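Local structure of UPF0053 protein HI0107 (Haemophilus influenzae, 3LAE) at residues D21-K24 and E29-T32; E33-F38 and I42-E47; G53-I58 and L62-E67. The protein is of unknown function but, as the C-terminal transporter-associated domain of a larger membrane protein, may take part in binding flavin adenine dinucleotide. All blocks are in the same frame, centred on the assembly; numbering follows the deposited sequence.

Contact 1: residues D21-K24 and E29-T32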
ATOM      1  N   ASP A  21      10.574  -4.417  -2.595  1.00 13.80           N
ATOM      2  CA  ASP A  21      10.333  -4.317  -4.040  1.00 16.12           C
ATOM      3  C   ASP A  21       9.764  -2.951  -4.428  1.00 16.33           C
ATOM      4  O   ASP A  21      10.220  -2.337  -5.389  1.00 16.84           O
ATOM      5  CB  ASP A  21       9.361  -5.405  -4.516  1.00 18.79           C
ATOM      6  CG  ASP A  21       9.975  -6.794  -4.529  1.00 24.82           C
ATOM      7  OD1 ASP A  21      11.204  -6.924  -4.361  1.00 25.82           O
ATOM      8  OD2 ASP A  21       9.211  -7.767  -4.720  1.00 26.88           O
ATOM      9  N   LEU A  22       8.760  -2.488  -3.688  1.00 14.43           N
ATOM     10  CA  LEU A  22       8.149  -1.183  -3.947  1.00 14.56           C
ATOM     11  C   LEU A  22       9.164  -0.055  -3.820  1.00 17.00           C
ATOM     12  O   LEU A  22       9.228   0.838  -4.664  1.00 16.21           O
ATOM     13  CB  LEU A  22       6.997  -0.931  -2.974  1.00 15.10           C
ATOM     14  CG  LEU A  22       5.754  -1.791  -3.151  1.00 12.89           C
ATOM     15  CD1 LEU A  22       4.783  -1.509  -2.021  1.00 12.70           C
ATOM     16  CD2 LEU A  22       5.089  -1.500  -4.497  1.00 14.50           C
ATOM     17  N   ASN A  23       9.959  -0.088  -2.758  1.00 16.86           N
ATOM     18  CA  ASN A  23      10.974   0.945  -2.557  1.00 17.31           C
ATOM     19  C   ASN A  23      11.973   1.012  -3.711  1.00 21.77           C
ATOM     20  O   ASN A  23      12.295   2.099  -4.219  1.00 21.73           O
ATOM     21  CB  ASN A  23      11.701   0.736  -1.225  1.00 19.75           C
ATOM     22  CG  ASN A  23      10.890   1.213  -0.041  1.00 17.70           C
ATOM     23  OD1 ASN A  23       9.865   1.870  -0.204  1.00 21.83           O
ATOM     24  ND2 ASN A  23      11.350   0.891   1.164  1.00 20.53           N
ATOM     25  N   LYS A  24      12.456  -0.151  -4.134  1.00 21.78           N
ATOM     26  CA  LYS A  24      13.453  -0.202  -5.196  1.00 24.88           C
ATOM     27  C   LYS A  24      12.885   0.233  -6.538  1.00 22.82           C
ATOM     28  O   LYS A  24      13.561   0.906  -7.314  1.00 25.69           O
ATOM     29  CB  LYS A  24      14.054  -1.605  -5.314  1.00 29.81           C
ATOM     30  CG  LYS A  24      14.923  -1.779  -6.556  1.00 35.74           C
ATOM     31  CD  LYS A  24      16.039  -2.787  -6.343  1.00 39.57           C
ATOM     32  CE  LYS A  24      16.993  -2.794  -7.539  1.00 41.96           C
ATOM     33  NZ  LYS A  24      18.228  -3.591  -7.281  1.00 44.51           N
ATOM     34  N   GLU A  29       9.889   5.364   0.214  1.00 20.69           N
ATOM     35  CA  GLU A  29      10.669   5.199   1.427  1.00 22.83           C
ATOM     36  C   GLU A  29       9.831   4.582   2.522  1.00 21.59           C
ATOM     37  O   GLU A  29       9.777   5.066   3.650  1.00 25.78           O
ATOM     38  CB  GLU A  29      11.292   6.528   1.836  1.00 25.11           C
ATOM     39  CG  GLU A  29      12.235   7.045   0.759  1.00 28.20           C
ATOM     40  CD  GLU A  29      12.941   8.317   1.148  1.00 30.15           C
ATOM     41  OE1 GLU A  29      12.289   9.378   1.131  1.00 31.45           O
ATOM     42  OE2 GLU A  29      14.150   8.254   1.461  1.00 33.94           O
ATOM     43  N   LEU A  30       9.179   3.486   2.163  1.00 19.33           N
ATOM     44  CA  LEU A  30       8.379   2.739   3.110  1.00 17.78           C
ATOM     45  C   LEU A  30       9.295   2.086   4.132  1.00 16.40           C
ATOM     46  O   LEU A  30      10.382   1.615   3.793  1.00 17.89           O
ATOM     47  CB  LEU A  30       7.554   1.684   2.377  1.00 18.23           C
ATOM     48  CG  LEU A  30       6.713   2.313   1.263  1.00 21.21           C
ATOM     49  CD1 LEU A  30       5.877   1.285   0.550  1.00 20.95           C
ATOM     50  CD2 LEU A  30       5.845   3.411   1.871  1.00 26.06           C
ATOM     51  N   ASP A  31       8.855   2.091   5.384  1.00 15.18           N
ATOM     52  CA  ASP A  31       9.605   1.479   6.483  1.00 13.83           C
ATOM     53  C   ASP A  31       9.570  -0.038   6.346  1.00 14.63           C
ATOM     54  O   ASP A  31       8.504  -0.642   6.369  1.00 15.83           O
ATOM     55  CB  ASP A  31       8.961   1.898   7.802  1.00 16.54           C
ATOM     56  CG  ASP A  31       9.768   1.489   9.024  1.00 20.51           C
ATOM     57  OD1 ASP A  31      10.702   0.666   8.919  1.00 21.72           O
ATOM     58  OD2 ASP A  31       9.449   2.010  10.108  1.00 28.46           O
ATOM     59  N   THR A  32      10.737  -0.652   6.195  1.00 12.75           N
ATOM     60  CA  THR A  32      10.808  -2.097   5.983  1.00 13.84           C
ATOM     61  C   THR A  32      11.297  -2.860   7.209  1.00 14.21           C
ATOM     62  O   THR A  32      11.513  -4.069   7.155  1.00 16.83           O
ATOM     63  CB  THR A  32      11.755  -2.446   4.822  1.00 16.62           C
ATOM     64  OG1 THR A  32      13.072  -1.990   5.141  1.00 20.78           O
ATOM     65  CG2 THR A  32      11.302  -1.781   3.533  1.00 17.43           C
TER
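Just after helix 19-26, the loop folds back so that the carboxamide of Asn23 pairs with both backbone polar atoms of Leu30, a side-chain imitation of the two-bond pairing between neighbouring strands. The amide NH2 is the straighter partner: Asn23 ND2 lies 2.9 Å from Leu30 O, with 164° at the hydrogen, and it reaches a lone pair of that carbonyl while the oxygen stays in the Asn23 amide plane. In return, Leu30 N gives its hydrogen to Asn23 OD1 at 2.9 Å, arriving tilted from the plane of the accepting group and at a more bent angle. Asn23 CG stands beside its own backbone N (chi1 -78°), which turns the flat end outward from the helix and onto the loop. Asparagine suits the place because donor and acceptor sit on one rigid group at the spacing of a residue's N and O. Beside the amide, the Thr32 methyl CG2 packs 3.6 Å from Asn23 ND2, and Thr32 also leans on Leu19 and Arg20 of the helix. On the inner side, Leu22 CD1 and Leu30 CD1 meet at 4.0 Å, two branched apolar ends that continue the core. With one bond from each end of the amide, the rotation of the carboxamide is fixed, and Leu30 is held with its polar backbone satisfied and its side chain directed inward.

Contact 2: residues E33-F38 and I42-E47. With PO4 (phosphate ion), chain C.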
ATOM      1  N   GLU A  33      11.468  -2.159   8.317  1.00 14.58           N
ATOM      2  CA  GLU A  33      12.020  -2.756   9.532  0.50 15.06           C
ATOM      3  C   GLU A  33      11.137  -3.844  10.136  1.00 15.28           C
ATOM      4  O   GLU A  33      11.623  -4.885  10.578  1.00 17.62           O
ATOM      5  CB  GLU A  33      12.261  -1.662  10.570  0.50 16.71           C
ATOM      6  CG  GLU A  33      12.888  -2.126  11.871  0.50 18.30           C
ATOM      7  CD  GLU A  33      12.988  -0.990  12.872  0.50 23.55           C
ATOM      8  OE1 GLU A  33      12.588  -1.181  14.035  0.50 26.32           O
ATOM      9  OE2 GLU A  33      13.442   0.106  12.482  0.50 27.40           O
ATOM     10  N   ASP A  34       9.834  -3.592  10.173  1.00 12.39           N
ATOM     11  CA  ASP A  34       8.944  -4.501  10.907  1.00 11.45           C
ATOM     12  C   ASP A  34       7.908  -5.216  10.054  1.00 11.28           C
ATOM     13  O   ASP A  34       7.414  -6.272  10.432  1.00 13.34           O
ATOM     14  CB  ASP A  34       8.258  -3.749  12.038  1.00 13.17           C
ATOM     15  CG  ASP A  34       9.241  -3.260  13.071  1.00 14.63           C
ATOM     16  OD1 ASP A  34       9.686  -4.083  13.892  1.00 13.94           O
ATOM     17  OD2 ASP A  34       9.584  -2.056  13.056  1.00 18.89           O
ATOM     18  N   ALA A  35       7.588  -4.639   8.905  1.00 11.62           N
ATOM     19  CA  ALA A  35       6.620  -5.230   7.998  1.00 11.58           C
ATOM     20  C   ALA A  35       7.313  -5.739   6.744  1.00 12.96           C
ATOM     21  O   ALA A  35       8.388  -5.252   6.378  1.00 13.96           O
ATOM     22  CB  ALA A  35       5.589  -4.192   7.609  1.00 12.30           C
ATOM     23  N   ARG A  36       6.696  -6.717   6.090  1.00 11.84           N
ATOM     24  CA  ARG A  36       7.226  -7.235   4.838  1.00 11.68           C
ATOM     25  C   ARG A  36       6.426  -6.742   3.627  1.00 10.72           C
ATOM     26  O   ARG A  36       6.984  -6.511   2.558  1.00 11.44           O
ATOM     27  CB  ARG A  36       7.215  -8.761   4.848  1.00 12.87           C
ATOM     28  CG  ARG A  36       7.946  -9.371   3.670  1.00 17.16           C
ATOM     29  CD  ARG A  36       7.848 -10.892   3.675  1.00 18.91           C
ATOM     30  NE  ARG A  36       8.026 -11.439   5.010  1.00 18.65           N
ATOM     31  CZ  ARG A  36       9.211 -11.614   5.580  1.00 20.63           C
ATOM     32  NH1 ARG A  36      10.311 -11.281   4.922  1.00 23.08           N
ATOM     33  NH2 ARG A  36       9.292 -12.116   6.808  1.00 20.21           N
ATOM     34  N   THR A  37       5.115  -6.605   3.796  1.00 10.40           N
ATOM     35  CA  THR A  37       4.226  -6.259   2.683  1.00 10.33           C
ATOM     36  C   THR A  37       3.504  -4.944   2.943  1.00 10.82           C
ATOM     37  O   THR A  37       3.473  -4.434   4.065  1.00 10.55           O
ATOM     38  CB  THR A  37       3.123  -7.312   2.515  1.00 11.23           C
ATOM     39  OG1 THR A  37       2.371  -7.356   3.734  1.00 10.87           O
ATOM     40  CG2 THR A  37       3.705  -8.678   2.212  1.00 12.39           C
ATOM     41  N   PHE A  38       2.902  -4.403   1.890  1.00 10.38           N
ATOM     42  CA  PHE A  38       2.117  -3.184   2.002  1.00 11.80           C
ATOM     43  C   PHE A  38       0.949  -3.363   2.976  1.00 10.24           C
ATOM     44  O   PHE A  38       0.693  -2.503   3.822  1.00 12.39           O
ATOM     45  CB  PHE A  38       1.621  -2.784   0.604  1.00 12.77           C
ATOM     46  CG  PHE A  38       1.170  -1.357   0.500  1.00 17.03           C
ATOM     47  CD1 PHE A  38       1.976  -0.327   0.958  1.00 18.55           C
ATOM     48  CD2 PHE A  38      -0.035  -1.042  -0.084  1.00 24.04           C
ATOM     49  CE1 PHE A  38       1.576   0.981   0.868  1.00 24.55           C
ATOM     50  CE2 PHE A  38      -0.439   0.276  -0.188  1.00 26.45           C
ATOM     51  CZ  PHE A  38       0.374   1.287   0.292  1.00 25.33           C
ATOM     52  N   ILE A  42       0.387  -1.236   6.533  1.00 13.33           N
ATOM     53  CA  ILE A  42      -0.850  -0.544   6.862  0.50 13.80           C
ATOM     54  C   ILE A  42      -1.452  -1.090   8.159  1.00 15.68           C
ATOM     55  O   ILE A  42      -1.849  -0.318   9.044  1.00 17.38           O
ATOM     56  CB  ILE A  42      -1.870  -0.617   5.704  0.50 12.52           C
ATOM     57  CG1 ILE A  42      -1.322   0.106   4.466  0.50 11.18           C
ATOM     58  CG2 ILE A  42      -3.204   0.000   6.120  0.50 16.56           C
ATOM     59  CD1 ILE A  42      -2.093  -0.207   3.178  0.50 10.25           C
ATOM     60  N   LEU A  43      -1.505  -2.412   8.292  1.00 15.75           N
ATOM     61  CA  LEU A  43      -2.085  -3.008   9.496  1.00 17.20           C
ATOM     62  C   LEU A  43      -1.305  -2.646  10.751  1.00 18.58           C
ATOM     63  O   LEU A  43      -1.893  -2.438  11.813  1.00 22.65           O
ATOM     64  CB  LEU A  43      -2.184  -4.526   9.362  1.00 16.08           C
ATOM     65  CG  LEU A  43      -3.173  -5.062   8.332  1.00 20.20           C
ATOM     66  CD1 LEU A  43      -3.072  -6.585   8.254  1.00 23.04           C
ATOM     67  CD2 LEU A  43      -4.578  -4.624   8.676  1.00 21.42           C
ATOM     68  N   GLU A  44       0.018  -2.551  10.642  1.00 18.09           N
ATOM     69  CA  GLU A  44       0.829  -2.248  11.823  1.00 20.06           C
ATOM     70  C   GLU A  44       0.574  -0.836  12.310  1.00 22.04           C
ATOM     71  O   GLU A  44       0.774  -0.529  13.485  1.00 24.07           O
ATOM     72  CB  GLU A  44       2.319  -2.459  11.545  1.00 23.75           C
ATOM     73  CG  GLU A  44       2.667  -3.918  11.360  1.00 28.28           C
ATOM     74  CD  GLU A  44       4.138  -4.168  11.115  1.00 31.25           C
ATOM     75  OE1 GLU A  44       4.951  -3.250  11.350  1.00 33.92           O
ATOM     76  OE2 GLU A  44       4.477  -5.294  10.687  1.00 32.41           O
ATOM     77  N   HIS A  45       0.118   0.023  11.409  1.00 26.98           N
ATOM     78  CA  HIS A  45      -0.094   1.426  11.753  1.00 32.29           C
ATOM     79  C   HIS A  45      -1.503   1.717  12.245  1.00 35.18           C
ATOM     80  O   HIS A  45      -1.711   2.642  13.029  1.00 37.87           O
ATOM     81  CB  HIS A  45       0.247   2.330  10.568  1.00 34.10           C
ATOM     82  CG  HIS A  45       1.717   2.503  10.349  1.00 37.88           C
ATOM     83  ND1 HIS A  45       2.530   1.479   9.912  1.00 39.76           N
ATOM     84  CD2 HIS A  45       2.521   3.581  10.502  1.00 39.47           C
ATOM     85  CE1 HIS A  45       3.771   1.918   9.805  1.00 40.49           C
ATOM     86  NE2 HIS A  45       3.793   3.191  10.159  1.00 39.92           N
ATOM     87  N   LEU A  46      -2.469   0.923  11.800  1.00 36.96           N
ATOM     88  CA  LEU A  46      -3.855   1.169  12.170  0.50 38.67           C
ATOM     89  C   LEU A  46      -4.291   0.374  13.397  1.00 41.43           C
ATOM     90  O   LEU A  46      -3.895  -0.775  13.588  1.00 43.39           O
ATOM     91  CB  LEU A  46      -4.784   0.910  10.985  0.50 38.89           C
ATOM     92  CG  LEU A  46      -4.566   1.901   9.840  0.50 36.51           C
ATOM     93  CD1 LEU A  46      -5.707   1.824   8.851  0.50 34.31           C
ATOM     94  CD2 LEU A  46      -4.430   3.316  10.387  0.50 35.43           C
ATOM     95  N   GLU A  47      -5.101   1.010  14.236  1.00 46.05           N
ATOM     96  CA  GLU A  47      -5.614   0.361  15.435  1.00 50.76           C
ATOM     97  C   GLU A  47      -7.029  -0.157  15.186  1.00 54.86           C
ATOM     98  O   GLU A  47      -7.902  -0.084  16.057  1.00 58.01           O
ATOM     99  CB  GLU A  47      -5.575   1.315  16.630  1.00 52.65           C
ATOM    100  CG  GLU A  47      -6.241   2.657  16.380  1.00 55.63           C
ATOM    101  CD  GLU A  47      -6.211   3.548  17.605  1.00 59.10           C
ATOM    102  OE1 GLU A  47      -5.646   3.121  18.637  1.00 60.35           O
ATOM    103  OE2 GLU A  47      -6.752   4.672  17.535  1.00 60.15           O
TER
HETATM  104  P   PO4 C  79      11.912  -9.533   1.901  0.85 29.23           P
HETATM  105  O1  PO4 C  79      10.799 -10.514   1.627  0.85 33.62           O
HETATM  106  O2  PO4 C  79      12.986  -9.691   0.849  0.85 36.94           O
HETATM  107  O3  PO4 C  79      11.406  -8.119   1.898  0.85 30.30           O
HETATM  108  O4  PO4 C  79      12.523  -9.815   3.248  0.85 35.19           O
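The entry to helix 38-45 and its first turn join Phe38 to Ile42, with Thr37 at the N-cap, its OG1 accepting from the Gly40 amide. Phe38 O receives the hydrogen of Ile42 N at 3.0 Å, the regular i to i+4 helix bond. The side chains repeat the pairing: in one of two modelled conformers of Ile42, its CD1 sits over one face of the Phe38 ring, 4.0 Å from the centroid and 19° off the normal, a CH-pi contact displaced toward the CE2 side. A chi1 of -162°, with CG anti to the amide nitrogen, carries the Phe38 ring toward Ala76 and Val78 of the sheet; the flat ring offers a face to the Ile42 methyl, while Ile42 in turn reaches Ile65 and Ile73. At the surface, the extended Glu44 chain reaches the loop, where Glu44 OE2 lies 3.5 Å from Ala35 CB; a small residue lets the carboxylate lie close to the backbone. Arg36, bent at chi3, turns outward to a phosphate, probably from the crystallisation liquor: NH1 is 3.1 Å from O4 and bonds weakly to O1, while Asn18 ND2 also binds the ion. Glu44 OE2 lies only 3.1 Å from Asp34 O, two acceptors without a hydrogen bond between them. That carbonyl and the nearby Asp34 carboxylate would probably disfavour the charged form of Glu44 somewhat, an effect solvent would weaken.

Contact 3: residues G53-I58 and L62-E67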
ATOM      1  N   GLY A  53     -12.402   2.878   1.467  1.00 12.81           N
ATOM      2  CA  GLY A  53     -12.668   4.300   1.391  1.00 13.49           C
ATOM      3  C   GLY A  53     -11.830   5.134   2.339  1.00 15.44           C
ATOM      4  O   GLY A  53     -11.797   6.362   2.226  1.00 18.36           O
ATOM      5  N   THR A  54     -11.173   4.491   3.296  1.00 15.10           N
ATOM      6  CA  THR A  54     -10.281   5.184   4.229  0.50 15.25           C
ATOM      7  C   THR A  54      -9.100   5.807   3.497  1.00 15.53           C
ATOM      8  O   THR A  54      -8.476   5.143   2.673  1.00 15.19           O
ATOM      9  CB  THR A  54      -9.698   4.216   5.285  0.50 15.68           C
ATOM     10  OG1 THR A  54     -10.761   3.614   6.033  0.50 16.38           O
ATOM     11  CG2 THR A  54      -8.744   4.953   6.238  0.50 15.31           C
ATOM     12  N   ILE A  55      -8.783   7.060   3.812  1.00 17.22           N
ATOM     13  CA  ILE A  55      -7.632   7.752   3.261  1.00 18.19           C
ATOM     14  C   ILE A  55      -6.696   8.030   4.416  1.00 19.83           C
ATOM     15  O   ILE A  55      -7.105   8.569   5.452  1.00 21.45           O
ATOM     16  CB  ILE A  55      -8.034   9.078   2.590  1.00 18.81           C
ATOM     17  CG1 ILE A  55      -8.913   8.809   1.369  1.00 20.03           C
ATOM     18  CG2 ILE A  55      -6.801   9.886   2.185  1.00 21.93           C
ATOM     19  CD1 ILE A  55      -9.584  10.059   0.828  1.00 23.49           C
ATOM     20  N   CYS A  56      -5.437   7.655   4.248  1.00 18.88           N
ATOM     21  CA  CYS A  56      -4.436   7.788   5.297  0.50 22.26           C
ATOM     22  C   CYS A  56      -3.104   8.193   4.690  1.00 18.19           C
ATOM     23  O   CYS A  56      -2.872   7.981   3.502  1.00 17.45           O
ATOM     24  CB  CYS A  56      -4.255   6.458   6.034  0.50 30.74           C
ATOM     25  SG  CYS A  56      -5.559   6.025   7.213  0.50 37.40           S
ATOM     26  N   GLU A  57      -2.223   8.731   5.516  1.00 16.79           N
ATOM     27  CA  GLU A  57      -0.872   9.060   5.092  0.50 15.14           C
ATOM     28  C   GLU A  57       0.118   8.165   5.841  1.00 16.83           C
ATOM     29  O   GLU A  57       0.063   8.077   7.069  1.00 19.86           O
ATOM     30  CB  GLU A  57      -0.575  10.546   5.359  0.50 17.61           C
ATOM     31  CG  GLU A  57      -1.316  11.530   4.428  0.50 21.61           C
ATOM     32  CD  GLU A  57      -2.583  12.138   5.037  0.50 24.24           C
ATOM     33  OE1 GLU A  57      -2.573  12.493   6.234  0.50 25.52           O
ATOM     34  OE2 GLU A  57      -3.593  12.286   4.307  0.50 26.31           O
ATOM     35  N   ILE A  58       1.012   7.516   5.102  1.00 15.80           N
ATOM     36  CA  ILE A  58       2.055   6.689   5.702  1.00 17.07           C
ATOM     37  C   ILE A  58       3.338   6.825   4.904  1.00 15.65           C
ATOM     38  O   ILE A  58       3.344   6.592   3.690  1.00 15.72           O
ATOM     39  CB  ILE A  58       1.680   5.186   5.727  1.00 20.07           C
ATOM     40  CG1 ILE A  58       0.392   4.942   6.514  1.00 23.20           C
ATOM     41  CG2 ILE A  58       2.811   4.371   6.341  1.00 20.37           C
ATOM     42  CD1 ILE A  58      -0.041   3.491   6.529  1.00 23.68           C
ATOM     43  N   LEU A  62       0.122   9.022   0.209  1.00 10.89           N
ATOM     44  CA  LEU A  62      -1.289   9.247   0.490  1.00 10.64           C
ATOM     45  C   LEU A  62      -2.051   8.063  -0.082  1.00 10.54           C
ATOM     46  O   LEU A  62      -2.066   7.828  -1.301  1.00 10.28           O
ATOM     47  CB  LEU A  62      -1.739  10.545  -0.171  1.00 12.34           C
ATOM     48  CG  LEU A  62      -3.217  10.919  -0.043  1.00 15.06           C
ATOM     49  CD1 LEU A  62      -3.572  11.156   1.418  1.00 17.11           C
ATOM     50  CD2 LEU A  62      -3.485  12.159  -0.869  1.00 15.33           C
ATOM     51  N   ILE A  63      -2.678   7.307   0.807  1.00 10.50           N
ATOM     52  CA  ILE A  63      -3.198   5.997   0.473  1.00 11.54           C
ATOM     53  C   ILE A  63      -4.706   5.965   0.645  1.00 11.31           C
ATOM     54  O   ILE A  63      -5.230   6.458   1.644  1.00 13.81           O
ATOM     55  CB  ILE A  63      -2.582   4.947   1.423  1.00 12.88           C
ATOM     56  CG1 ILE A  63      -1.059   4.914   1.272  1.00 14.58           C
ATOM     57  CG2 ILE A  63      -3.183   3.578   1.176  1.00 15.81           C
ATOM     58  CD1 ILE A  63      -0.351   4.189   2.429  1.00 19.29           C
ATOM     59  N   THR A  64      -5.402   5.387  -0.327  1.00 10.09           N
ATOM     60  CA  THR A  64      -6.839   5.176  -0.234  1.00 10.12           C
ATOM     61  C   THR A  64      -7.091   3.680  -0.290  1.00  8.66           C
ATOM     62  O   THR A  64      -6.702   3.010  -1.254  1.00 10.18           O
ATOM     63  CB  THR A  64      -7.595   5.867  -1.397  1.00 11.80           C
ATOM     64  OG1 THR A  64      -7.287   7.270  -1.393  1.00 12.20           O
ATOM     65  CG2 THR A  64      -9.114   5.696  -1.244  1.00 12.98           C
ATOM     66  N   ILE A  65      -7.729   3.136   0.735  1.00 10.35           N
ATOM     67  CA  ILE A  65      -8.054   1.714   0.758  0.50  9.51           C
ATOM     68  C   ILE A  65      -9.195   1.436  -0.221  1.00 10.15           C
ATOM     69  O   ILE A  65     -10.295   1.982  -0.073  1.00 12.90           O
ATOM     70  CB  ILE A  65      -8.458   1.254   2.178  0.50  8.62           C
ATOM     71  CG1 ILE A  65      -7.386   1.668   3.186  0.50  9.43           C
ATOM     72  CG2 ILE A  65      -8.669  -0.247   2.212  0.50 10.49           C
ATOM     73  CD1 ILE A  65      -6.024   1.071   2.895  0.50  8.68           C
ATOM     74  N   LEU A  66      -8.946   0.584  -1.217  1.00  9.89           N
ATOM     75  CA  LEU A  66      -9.961   0.276  -2.225  1.00  9.32           C
ATOM     76  C   LEU A  66     -10.715  -1.034  -1.975  1.00  9.98           C
ATOM     77  O   LEU A  66     -11.915  -1.132  -2.255  1.00 11.58           O
ATOM     78  CB  LEU A  66      -9.339   0.220  -3.623  1.00 10.66           C
ATOM     79  CG  LEU A  66      -8.638   1.455  -4.150  1.00 11.65           C
ATOM     80  CD1 LEU A  66      -8.129   1.188  -5.559  1.00 14.58           C
ATOM     81  CD2 LEU A  66      -9.591   2.666  -4.128  1.00 12.14           C
ATOM     82  N   GLU A  67     -10.007  -2.045  -1.474  1.00 10.09           N
ATOM     83  CA  GLU A  67     -10.588  -3.366  -1.309  1.00 10.54           C
ATOM     84  C   GLU A  67     -10.006  -4.014  -0.071  1.00 11.15           C
ATOM     85  O   GLU A  67      -8.780  -4.069   0.080  1.00 11.33           O
ATOM     86  CB  GLU A  67     -10.300  -4.273  -2.518  1.00 10.86           C
ATOM     87  CG  GLU A  67     -11.076  -5.584  -2.441  1.00 12.32           C
ATOM     88  CD  GLU A  67     -10.684  -6.607  -3.495  1.00 14.63           C
ATOM     89  OE1 GLU A  67      -9.965  -6.240  -4.444  1.00 16.31           O
ATOM     90  OE2 GLU A  67     -11.096  -7.789  -3.359  1.00 15.79           O
TER
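Ile55 faces Thr64 across a non-hydrogen-bonded antiparallel pair, and its side chain begins at CB, 4.0 Å from Ile63 O. There it forks. With CG1 beside the backbone N (chi1 -65°), the two branches part along the neighbouring strand: CG2 meets Leu62 CD1 at 3.6 Å, while CG1 runs alongside Thr64, 3.6 Å from its OG1, the two side chains pointing the same way. Beyond CG1 the chain stays extended and CD1 carries on past the threonine, at the protein surface. Beta-branched Ile55 and Thr64 suit a strand, whose extended backbone accommodates branching at CB. The hairpin of strands 55-58 and 61-69 forms the edge of an antiparallel sheet, its segments running at 140° to each other. At the next pair, the hydrogen-bonded one, Cys56 N reaches Ile63 O at 2.9 Å and Ile63 N reaches Cys56 O at 2.8 Å. Farther from the turn, Ile65 N donates to Thr54 O, and Gly53 N to Ile65 O at 2.8 Å. Gly53 has a positive phi (94°), where a CB would press on the preceding carbonyl oxygen, so glycine fits. On the sheet's other face, which carries Cys56 and Ile63, the tip of Ile63, CD1, packs 4.0 Å from Ile58 CB, the two isoleucines forming an apolar layer beneath helix 38-45, whose Phe38 and Leu41 lie against them.

Overall arrangement
The three contacts follow one another along the chain and share one core. Contact 2 is the buried one, and its Phe38 touches both neighbours: its CD1 lies 4.2 Å from Leu30 CD1 of contact 1, and its CZ 3.7 Å from Ile63 CD1 of contact 3. Contacts 1 and 3, both partly buried, stand on opposite sides of the chain's centre, their own centres about 17 Å apart. Their chemistry follows their place. Contact 1 pins a loop to its helix through a side-chain amide; contact 2 adds apolar packing to a helix backbone bond, with charged groups outside; contact 3 combines strand bonds at the sheet edge with isoleucines under helix 38-45, through which contacts 2 and 3 meet.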